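Local coordinates for protein cocosin 1 acidic chain (Cocos nucifera, PDB 5WPW) that serves as an 11S seed storage globulin of coconut, a nutrient reservoir and potential food allergen whose two-cupin subunits assemble into a hexamer, at residues Asn274-Pro279 with Ser366-Val371; Cys79-Gln84 with Glu103-Tyr108; Leu8-Pro13 with Gln337-Ile342. The protein carries 2 engineered substitutions. All coordinates share one frame; numbering follows the deposited sequence.

Interaction 1: Asn274-Pro279 with Ser366-Val371; sequences NSEKLP and SDRAMV
D367 OD1 takes two backbone N-H groups, one from across the contact and one from its own neighbour. S275 N donates at 2.9 Å to D367 OD1, which receives it on its syn lone pair, the side of OD2, while R368 N adds a weak, strongly bent bond of its own. With CG anti to the backbone N (chi1 -178°), D367 carries its carboxylate over to the 274-279 loop. S275 OG points to D367 OD2, but the modelled separation of 2.3 Å is too short to trust in detail.

N274 lies alongside: its CB is 3.6 Å from D367 OD1, and its CG meets R368 CG at 4.1 Å, with amide and guanidinium planes nearly perpendicular. N274 OD1 closes an Asx turn by accepting from E276 N at 2.8 Å; K277 N and L278 N, both donating to N274 O, help to hold the turn. The other end of the amide, ND2, binds E243 O of a second subunit and also a water that donates to A369 O at 2.7 Å. Beyond S275, E276 bends at chi2 (-96°) and R368 at chi3, so that OE2 approaches NH1 at 3.4 Å, a weak salt bridge with the flat groups 27° apart.

Both loops belong to the C-terminal cupin half, following strands 268-273 and 357-364, and both reach the second subunit. The polar groups are thus shared out: the carboxylate of D367 ties the backbones together, the amide of N274 serves loop, water and neighbouring subunit at once, and the charges of E276 and R368 probably contribute only modestly.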
loop_
_atom_site.group_PDB
_atom_site.type_symbol
_atom_site.label_atom_id
_atom_site.label_comp_id
_atom_site.label_asym_id
_atom_site.label_seq_id
_atom_site.Cartn_x
_atom_site.Cartn_y
_atom_site.Cartn_z
ATOM N N ASN A 274 -6.976 10.571 -14.660
ATOM C CA ASN A 274 -6.652 10.377 -13.248
ATOM C C ASN A 274 -5.534 9.342 -13.169
ATOM O O ASN A 274 -4.971 8.942 -14.198
ATOM C CB ASN A 274 -7.909 9.964 -12.465
ATOM C CG ASN A 274 -8.523 8.699 -12.998
ATOM O OD1 ASN A 274 -7.817 7.751 -13.350
ATOM N ND2 ASN A 274 -9.848 8.682 -13.104
ATOM N N SER A 275 -5.234 8.877 -11.943
ATOM C CA SER A 275 -4.079 8.004 -11.752
ATOM C C SER A 275 -4.227 6.645 -12.417
ATOM O O SER A 275 -3.241 5.907 -12.456
ATOM C CB SER A 275 -3.751 7.801 -10.246
ATOM O OG SER A 275 -4.844 7.292 -9.466
ATOM N N GLU A 276 -5.429 6.272 -12.885
ATOM C CA GLU A 276 -5.592 5.042 -13.652
ATOM C C GLU A 276 -5.122 5.195 -15.091
ATOM O O GLU A 276 -5.007 4.187 -15.796
ATOM C CB GLU A 276 -7.054 4.575 -13.654
ATOM C CG GLU A 276 -7.752 4.696 -12.339
ATOM C CD GLU A 276 -7.723 3.404 -11.553
ATOM O OE1 GLU A 276 -6.991 2.482 -11.967
ATOM O OE2 GLU A 276 -8.440 3.312 -10.517
ATOM N N LYS A 277 -4.830 6.418 -15.520
ATOM C CA LYS A 277 -4.168 6.691 -16.790
ATOM C C LYS A 277 -2.756 7.228 -16.634
ATOM O O LYS A 277 -1.876 6.841 -17.395
ATOM C CB LYS A 277 -4.991 7.698 -17.603
ATOM C CG LYS A 277 -6.350 7.143 -17.984
ATOM C CD LYS A 277 -7.009 7.968 -19.057
ATOM C CE LYS A 277 -8.432 7.480 -19.292
ATOM N NZ LYS A 277 -9.115 8.299 -20.344
ATOM N N LEU A 278 -2.526 8.110 -15.666
ATOM C CA LEU A 278 -1.265 8.844 -15.535
ATOM C C LEU A 278 -0.806 8.682 -14.094
ATOM O O LEU A 278 -1.345 9.345 -13.194
ATOM C CB LEU A 278 -1.444 10.311 -15.889
ATOM C CG LEU A 278 -0.227 11.224 -15.712
ATOM C CD1 LEU A 278 0.873 10.732 -16.606
ATOM C CD2 LEU A 278 -0.584 12.694 -15.989
ATOM N N PRO A 279 0.176 7.826 -13.838
ATOM C CA PRO A 279 0.446 7.422 -12.446
ATOM C C PRO A 279 0.771 8.566 -11.513
ATOM O O PRO A 279 0.338 8.533 -10.358
ATOM C CB PRO A 279 1.632 6.461 -12.600
ATOM C CG PRO A 279 1.491 5.928 -13.968
ATOM C CD PRO A 279 0.933 7.020 -14.805
ATOM N N SER A 366 -8.785 16.241 -6.648
ATOM C CA SER A 366 -8.581 14.925 -6.082
ATOM C C SER A 366 -8.042 14.034 -7.180
ATOM O O SER A 366 -8.433 14.158 -8.344
ATOM C CB SER A 366 -9.894 14.342 -5.519
ATOM O OG SER A 366 -9.670 13.118 -4.834
ATOM N N ASP A 367 -7.165 13.118 -6.805
ATOM C CA ASP A 367 -6.975 12.002 -7.696
ATOM C C ASP A 367 -8.277 11.207 -7.754
ATOM O O ASP A 367 -9.042 11.145 -6.781
ATOM C CB ASP A 367 -5.837 11.095 -7.246
ATOM C CG ASP A 367 -5.623 9.952 -8.217
ATOM O OD1 ASP A 367 -5.919 10.158 -9.435
ATOM O OD2 ASP A 367 -5.177 8.865 -7.790
ATOM N N ARG A 368 -8.523 10.613 -8.913
ATOM C CA ARG A 368 -9.690 9.768 -9.158
ATOM C C ARG A 368 -10.964 10.485 -8.721
ATOM O O ARG A 368 -11.802 9.963 -7.980
ATOM C CB ARG A 368 -9.507 8.405 -8.484
ATOM C CG ARG A 368 -8.218 7.752 -8.999
ATOM C CD ARG A 368 -8.046 6.305 -8.626
ATOM N NE ARG A 368 -8.183 6.095 -7.194
ATOM C CZ ARG A 368 -7.955 4.931 -6.593
ATOM N NH1 ARG A 368 -7.557 3.886 -7.315
ATOM N NH2 ARG A 368 -8.107 4.817 -5.275
ATOM N N ALA A 369 -11.072 11.733 -9.157
ATOM C CA ALA A 369 -12.289 12.490 -8.933
ATOM C C ALA A 369 -13.451 11.753 -9.586
ATOM O O ALA A 369 -13.320 11.208 -10.688
ATOM C CB ALA A 369 -12.146 13.900 -9.521
ATOM N N MET A 370 -14.577 11.707 -8.887
ATOM C CA MET A 370 -15.765 10.972 -9.314
ATOM C C MET A 370 -16.976 11.884 -9.263
ATOM O O MET A 370 -17.071 12.760 -8.398
ATOM C CB MET A 370 -16.026 9.762 -8.408
ATOM C CG MET A 370 -14.999 8.664 -8.551
ATOM S SD MET A 370 -15.501 7.178 -7.688
ATOM C CE MET A 370 -15.617 7.752 -5.978
ATOM N N VAL A 371 -17.913 11.671 -10.185
ATOM C CA VAL A 371 -19.187 12.360 -10.117
ATOM C C VAL A 371 -20.294 11.337 -9.851
ATOM O O VAL A 371 -20.160 10.126 -10.100
ATOM C CB VAL A 371 -19.511 13.157 -11.402
ATOM C CG1 VAL A 371 -18.416 14.198 -11.701
ATOM C CG2 VAL A 371 -19.710 12.196 -12.553
HETATM O O HOH W 1 -11.185 11.429 -12.247
#

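Interaction 2: Cys79-Gln84 with Glu103-Tyr108; sequences CPETFQ and EHQKVY
F83 and H104 form the hydrogen-bonded pair of a short two-stranded antiparallel sheet in the N-terminal cupin half, F83 N reaching H104 O at 3.1 Å and H104 N reaching F83 O at 2.9 Å. Packing is closest round the F83 ring. K106 CA sits over its centre, 3.7 Å from the centroid, as a CH-pi contact. F83 CB rests over the H104 imidazole, steadied by bonds from ND1 to Q105 O and from NE2 to L222 N.

The opposite face of the sheet, bearing Q84 and E103, is polar and looser. The two run side by side, yet NE2 to OE2 is a weak bond at 3.0 Å; V411 N and K377 of a second subunit bind Q84 OE1 and E103 OE2. E81 OE1 and E103 OE1 stand 4.1 Å apart, and R382 of a third subunit bridges both carboxylates. A water donates to P80 O and T82 OG1 and weakly accepts from K106 N, bridging the segments; T82 OG1 also bonds D261 O of the second subunit. The C79 disulfide to C246 links acidic and basic chains.

Over the F83 ring, 3.7 Å from F83 CE2, lies V107 N, buried without a hydrogen-bond partner in the model.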
loop_
_atom_site.group_PDB
_atom_site.type_symbol
_atom_site.label_atom_id
_atom_site.label_comp_id
_atom_site.label_asym_id
_atom_site.label_seq_id
_atom_site.Cartn_x
_atom_site.Cartn_y
_atom_site.Cartn_z
ATOM N N CYS A 79 18.338 12.519 -10.547
ATOM C CA CYS A 79 18.223 11.678 -11.723
ATOM C C CYS A 79 19.354 12.001 -12.692
ATOM O O CYS A 79 19.791 13.155 -12.773
ATOM C CB CYS A 79 16.875 11.898 -12.404
ATOM S SG CYS A 79 15.490 11.206 -11.364
ATOM N N PRO A 80 19.849 10.997 -13.418
ATOM C CA PRO A 80 20.927 11.248 -14.390
ATOM C C PRO A 80 20.428 12.009 -15.598
ATOM O O PRO A 80 19.251 11.928 -15.959
ATOM C CB PRO A 80 21.393 9.839 -14.792
ATOM C CG PRO A 80 20.233 8.929 -14.448
ATOM C CD PRO A 80 19.544 9.566 -13.276
ATOM N N GLU A 81 21.353 12.764 -16.221
ATOM C CA GLU A 81 21.117 13.354 -17.537
ATOM C C GLU A 81 21.204 12.254 -18.576
ATOM O O GLU A 81 22.247 11.620 -18.726
ATOM C CB GLU A 81 22.136 14.446 -17.842
ATOM C CG GLU A 81 21.959 15.698 -17.032
ATOM C CD GLU A 81 22.440 15.505 -15.617
ATOM O OE1 GLU A 81 23.321 14.640 -15.407
ATOM O OE2 GLU A 81 21.925 16.197 -14.708
ATOM N N THR A 82 20.102 11.981 -19.262
ATOM C CA THR A 82 20.085 10.876 -20.202
ATOM C C THR A 82 20.023 11.340 -21.651
ATOM O O THR A 82 20.034 10.492 -22.549
ATOM C CB THR A 82 18.912 9.943 -19.924
ATOM O OG1 THR A 82 17.709 10.667 -20.129
ATOM C CG2 THR A 82 18.970 9.399 -18.467
ATOM N N PHE A 83 19.931 12.647 -21.901
ATOM C CA PHE A 83 20.026 13.205 -23.249
ATOM C C PHE A 83 21.418 13.823 -23.392
ATOM O O PHE A 83 21.743 14.781 -22.678
ATOM C CB PHE A 83 18.962 14.278 -23.506
ATOM C CG PHE A 83 17.611 13.749 -23.890
ATOM C CD1 PHE A 83 17.151 12.520 -23.417
ATOM C CD2 PHE A 83 16.782 14.505 -24.710
ATOM C CE1 PHE A 83 15.905 12.053 -23.771
ATOM C CE2 PHE A 83 15.529 14.038 -25.069
ATOM C CZ PHE A 83 15.088 12.806 -24.592
ATOM N N GLN A 84 22.229 13.287 -24.304
ATOM C CA GLN A 84 23.621 13.721 -24.367
ATOM C C GLN A 84 24.177 13.473 -25.765
ATOM O O GLN A 84 23.755 12.554 -26.469
ATOM C CB GLN A 84 24.494 13.025 -23.301
ATOM C CG GLN A 84 24.116 11.570 -22.963
ATOM C CD GLN A 84 25.042 10.910 -21.919
ATOM O OE1 GLN A 84 25.492 9.779 -22.115
ATOM N NE2 GLN A 84 25.306 11.604 -20.810
ATOM N N GLU A 103 24.614 18.071 -22.462
ATOM C CA GLU A 103 23.920 16.970 -21.812
ATOM C C GLU A 103 22.911 17.579 -20.858
ATOM O O GLU A 103 23.185 18.591 -20.202
ATOM C CB GLU A 103 24.879 16.019 -21.078
ATOM C CG GLU A 103 25.245 16.459 -19.688
ATOM C CD GLU A 103 25.880 15.361 -18.859
ATOM O OE1 GLU A 103 26.474 15.698 -17.811
ATOM O OE2 GLU A 103 25.794 14.174 -19.256
ATOM N N HIS A 104 21.733 16.985 -20.811
ATOM C CA HIS A 104 20.686 17.504 -19.950
ATOM C C HIS A 104 19.673 16.394 -19.733
ATOM O O HIS A 104 19.800 15.292 -20.281
ATOM C CB HIS A 104 20.048 18.756 -20.558
ATOM C CG HIS A 104 19.553 18.565 -21.960
ATOM N ND1 HIS A 104 18.314 18.038 -22.249
ATOM C CD2 HIS A 104 20.128 18.850 -23.154
ATOM C CE1 HIS A 104 18.154 17.984 -23.558
ATOM N NE2 HIS A 104 19.239 18.481 -24.131
ATOM N N GLN A 105 18.665 16.691 -18.919
ATOM C CA GLN A 105 17.627 15.703 -18.720
ATOM C C GLN A 105 16.682 15.691 -19.912
ATOM O O GLN A 105 16.724 16.566 -20.791
ATOM C CB GLN A 105 16.866 15.951 -17.421
ATOM C CG GLN A 105 17.669 15.537 -16.204
ATOM C CD GLN A 105 16.832 15.531 -14.947
ATOM O OE1 GLN A 105 15.606 15.374 -15.007
ATOM N NE2 GLN A 105 17.484 15.680 -13.798
ATOM N N LYS A 106 15.831 14.665 -19.923
ATOM C CA LYS A 106 14.951 14.401 -21.054
ATOM C C LYS A 106 13.944 15.534 -21.216
ATOM O O LYS A 106 13.478 16.119 -20.239
ATOM C CB LYS A 106 14.237 13.067 -20.843
ATOM C CG LYS A 106 13.584 12.946 -19.472
ATOM C CD LYS A 106 13.041 11.538 -19.198
ATOM C CE LYS A 106 14.133 10.598 -18.667
ATOM N NZ LYS A 106 13.551 9.306 -18.169
ATOM N N VAL A 107 13.606 15.856 -22.462
ATOM C CA VAL A 107 12.708 16.958 -22.712
ATOM C C VAL A 107 11.424 16.385 -23.287
ATOM O O VAL A 107 11.421 15.337 -23.944
ATOM C CB VAL A 107 13.362 17.994 -23.637
ATOM C CG1 VAL A 107 14.606 18.569 -22.939
ATOM C CG2 VAL A 107 13.742 17.338 -24.931
ATOM N N TYR A 108 10.324 17.054 -22.984
ATOM C CA TYR A 108 8.984 16.568 -23.260
ATOM C C TYR A 108 8.341 17.459 -24.312
ATOM O O TYR A 108 8.197 18.669 -24.107
ATOM C CB TYR A 108 8.159 16.564 -21.978
ATOM C CG TYR A 108 8.818 15.815 -20.845
ATOM C CD1 TYR A 108 8.574 14.464 -20.656
ATOM C CD2 TYR A 108 9.658 16.460 -19.941
ATOM C CE1 TYR A 108 9.151 13.770 -19.616
ATOM C CE2 TYR A 108 10.253 15.765 -18.889
ATOM C CZ TYR A 108 9.994 14.415 -18.740
ATOM O OH TYR A 108 10.570 13.692 -17.710
HETATM O O HOH W 2 17.347 12.473 -18.259
#

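Interaction 3: Leu8-Pro13 with Gln337-Ile342; sequences LNALEP and QGQLLI
L11 and L340 make the apolar centre, with L11 CD1 packed 3.7 Å from L340 CD2 as the two side chains slant across each other. Their first torsions differ: L340 has CG anti to the backbone N (chi1 179°), whereas L11 has it anti to the carbonyl carbon (chi1 -69°), and this sets one methyl of each leucine against the other, L340 CD2 also lying near L11 CB. I342 CG1 borders the same L11 methyl more loosely, at 4.5 Å. Further along, L8 sets both its methyls beside the carbonyl of I342, CD1 lying 3.7 Å from I342 O; that buried oxygen has no polar partner in the model. L341 CD1 rests against the carbonyl of N9.

The backbones of L11 and L340 form a single antiparallel bridge. L11 N donates to L340 O at 2.7 Å and L340 N returns the bond to L11 O at 3.0 Å. Each oxygen also meets a backbone carbon: A10 CA is 3.3 Å from L340 O, and Q339 CA lies 3.5 Å from L11 O.

At the polar edge E12 OE2 comes within 3.8 Å of Q339 NE2, too far for a firm bond, and has a weak, long ion pair with R336. Q339 OE1 is held by R336 N.

The N-terminal segment 8-13 thereby borders strand 340-343, outermost in its sheet, and joins the N-terminal cupin half to the C-terminal one. Helix 32-37, whose C36 is disulfide-bonded to C3, covers L11 and L340 through F34 and meets I342 through A37; strand 309-314 touches L340 and I342 through I310, while A10 and L341 pack on strand 329-336.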
loop_
_atom_site.group_PDB
_atom_site.type_symbol
_atom_site.label_atom_id
_atom_site.label_comp_id
_atom_site.label_asym_id
_atom_site.label_seq_id
_atom_site.Cartn_x
_atom_site.Cartn_y
_atom_site.Cartn_z
ATOM N N LEU A 8 -22.174 32.064 -7.121
ATOM C CA LEU A 8 -21.011 31.880 -7.976
ATOM C C LEU A 8 -21.084 32.825 -9.173
ATOM O O LEU A 8 -22.152 33.310 -9.548
ATOM C CB LEU A 8 -20.906 30.431 -8.465
ATOM C CG LEU A 8 -20.940 29.333 -7.399
ATOM C CD1 LEU A 8 -21.167 27.982 -8.053
ATOM C CD2 LEU A 8 -19.643 29.331 -6.600
ATOM N N ASN A 9 -19.929 33.082 -9.781
ATOM C CA ASN A 9 -19.919 33.832 -11.030
ATOM C C ASN A 9 -18.737 33.384 -11.872
ATOM O O ASN A 9 -17.740 32.871 -11.356
ATOM C CB ASN A 9 -19.870 35.356 -10.795
ATOM C CG ASN A 9 -18.747 35.766 -9.874
ATOM O OD1 ASN A 9 -18.859 35.657 -8.652
ATOM N ND2 ASN A 9 -17.653 36.249 -10.454
ATOM N N ALA A 10 -18.868 33.568 -13.181
ATOM C CA ALA A 10 -17.774 33.235 -14.078
ATOM C C ALA A 10 -16.631 34.219 -13.871
ATOM O O ALA A 10 -16.850 35.407 -13.616
ATOM C CB ALA A 10 -18.246 33.250 -15.529
ATOM N N LEU A 11 -15.409 33.713 -13.942
ATOM C CA LEU A 11 -14.229 34.489 -13.613
ATOM C C LEU A 11 -13.368 34.708 -14.846
ATOM O O LEU A 11 -13.367 33.908 -15.784
ATOM C CB LEU A 11 -13.398 33.794 -12.526
ATOM C CG LEU A 11 -14.038 33.742 -11.142
ATOM C CD1 LEU A 11 -13.381 32.678 -10.280
ATOM C CD2 LEU A 11 -13.959 35.102 -10.476
ATOM N N GLU A 12 -12.624 35.801 -14.816
ATOM C CA GLU A 12 -11.650 36.157 -15.829
ATOM C C GLU A 12 -10.427 36.698 -15.113
ATOM O O GLU A 12 -10.491 37.022 -13.920
ATOM C CB GLU A 12 -12.214 37.191 -16.816
ATOM C CG GLU A 12 -12.864 36.554 -18.019
ATOM C CD GLU A 12 -13.087 37.535 -19.154
ATOM O OE1 GLU A 12 -12.107 38.193 -19.587
ATOM O OE2 GLU A 12 -14.246 37.639 -19.608
ATOM N N PRO A 13 -9.286 36.767 -15.793
ATOM C CA PRO A 13 -8.058 37.240 -15.143
ATOM C C PRO A 13 -8.170 38.674 -14.638
ATOM O O PRO A 13 -8.675 39.561 -15.329
ATOM C CB PRO A 13 -7.015 37.116 -16.253
ATOM C CG PRO A 13 -7.499 35.967 -17.058
ATOM C CD PRO A 13 -8.997 36.096 -17.072
ATOM N N GLN A 337 -15.694 31.178 -24.278
ATOM C CA GLN A 337 -14.252 30.997 -24.345
ATOM C C GLN A 337 -13.515 31.951 -23.408
ATOM O O GLN A 337 -13.778 33.162 -23.377
ATOM C CB GLN A 337 -13.770 31.194 -25.782
ATOM C CG GLN A 337 -12.253 31.228 -25.919
ATOM C CD GLN A 337 -11.792 31.097 -27.353
ATOM O OE1 GLN A 337 -12.366 30.330 -28.132
ATOM N NE2 GLN A 337 -10.762 31.859 -27.718
ATOM N N GLY A 338 -12.593 31.390 -22.626
ATOM C CA GLY A 338 -11.745 32.168 -21.746
ATOM C C GLY A 338 -12.278 32.378 -20.350
ATOM O O GLY A 338 -11.571 32.962 -19.520
ATOM N N GLN A 339 -13.487 31.909 -20.051
ATOM C CA GLN A 339 -14.067 32.085 -18.730
ATOM C C GLN A 339 -13.924 30.828 -17.882
ATOM O O GLN A 339 -13.899 29.700 -18.387
ATOM C CB GLN A 339 -15.543 32.457 -18.830
ATOM C CG GLN A 339 -15.775 33.569 -19.834
ATOM C CD GLN A 339 -17.169 34.113 -19.774
ATOM O OE1 GLN A 339 -18.134 33.368 -19.709
ATOM N NE2 GLN A 339 -17.284 35.434 -19.796
ATOM N N LEU A 340 -13.929 31.047 -16.586
ATOM C CA LEU A 340 -13.648 30.020 -15.602
ATOM C C LEU A 340 -14.774 29.985 -14.586
ATOM O O LEU A 340 -15.312 31.030 -14.202
ATOM C CB LEU A 340 -12.318 30.297 -14.924
ATOM C CG LEU A 340 -11.835 29.349 -13.838
ATOM C CD1 LEU A 340 -10.325 29.241 -13.913
ATOM C CD2 LEU A 340 -12.267 29.883 -12.495
ATOM N N LEU A 341 -15.111 28.782 -14.136
ATOM C CA LEU A 341 -16.173 28.601 -13.154
ATOM C C LEU A 341 -15.723 27.530 -12.179
ATOM O O LEU A 341 -15.388 26.423 -12.603
ATOM C CB LEU A 341 -17.488 28.165 -13.813
ATOM C CG LEU A 341 -18.700 27.969 -12.905
ATOM C CD1 LEU A 341 -19.094 29.315 -12.282
ATOM C CD2 LEU A 341 -19.902 27.320 -13.650
ATOM N N ILE A 342 -15.765 27.838 -10.891
ATOM C CA ILE A 342 -15.520 26.838 -9.853
ATOM C C ILE A 342 -16.845 26.241 -9.395
ATOM O O ILE A 342 -17.734 26.954 -8.913
ATOM C CB ILE A 342 -14.771 27.444 -8.665
ATOM C CG1 ILE A 342 -13.646 28.367 -9.135
ATOM C CG2 ILE A 342 -14.248 26.329 -7.750
ATOM C CD1 ILE A 342 -12.472 27.670 -9.671
#

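Interaction 2 is the most buried of the three and combines a ring-centred apolar side with carboxylates answered by basic side chains of two other subunits; interactions 1 and 3 are only partly buried. Interactions 1 and 2 both touch the second subunit, although they lie in different cupin halves. Interaction 3 touches no other chain of the assembly and instead joins the two halves of one subunit, through leucines and a backbone bridge. Interaction 1, wholly within the C-terminal half, relies mainly on a carboxylate and an amide bonded to backbone, with a weak salt bridge beside them. Along the sequence, interaction 2 is nested inside the loop closed by interaction 3.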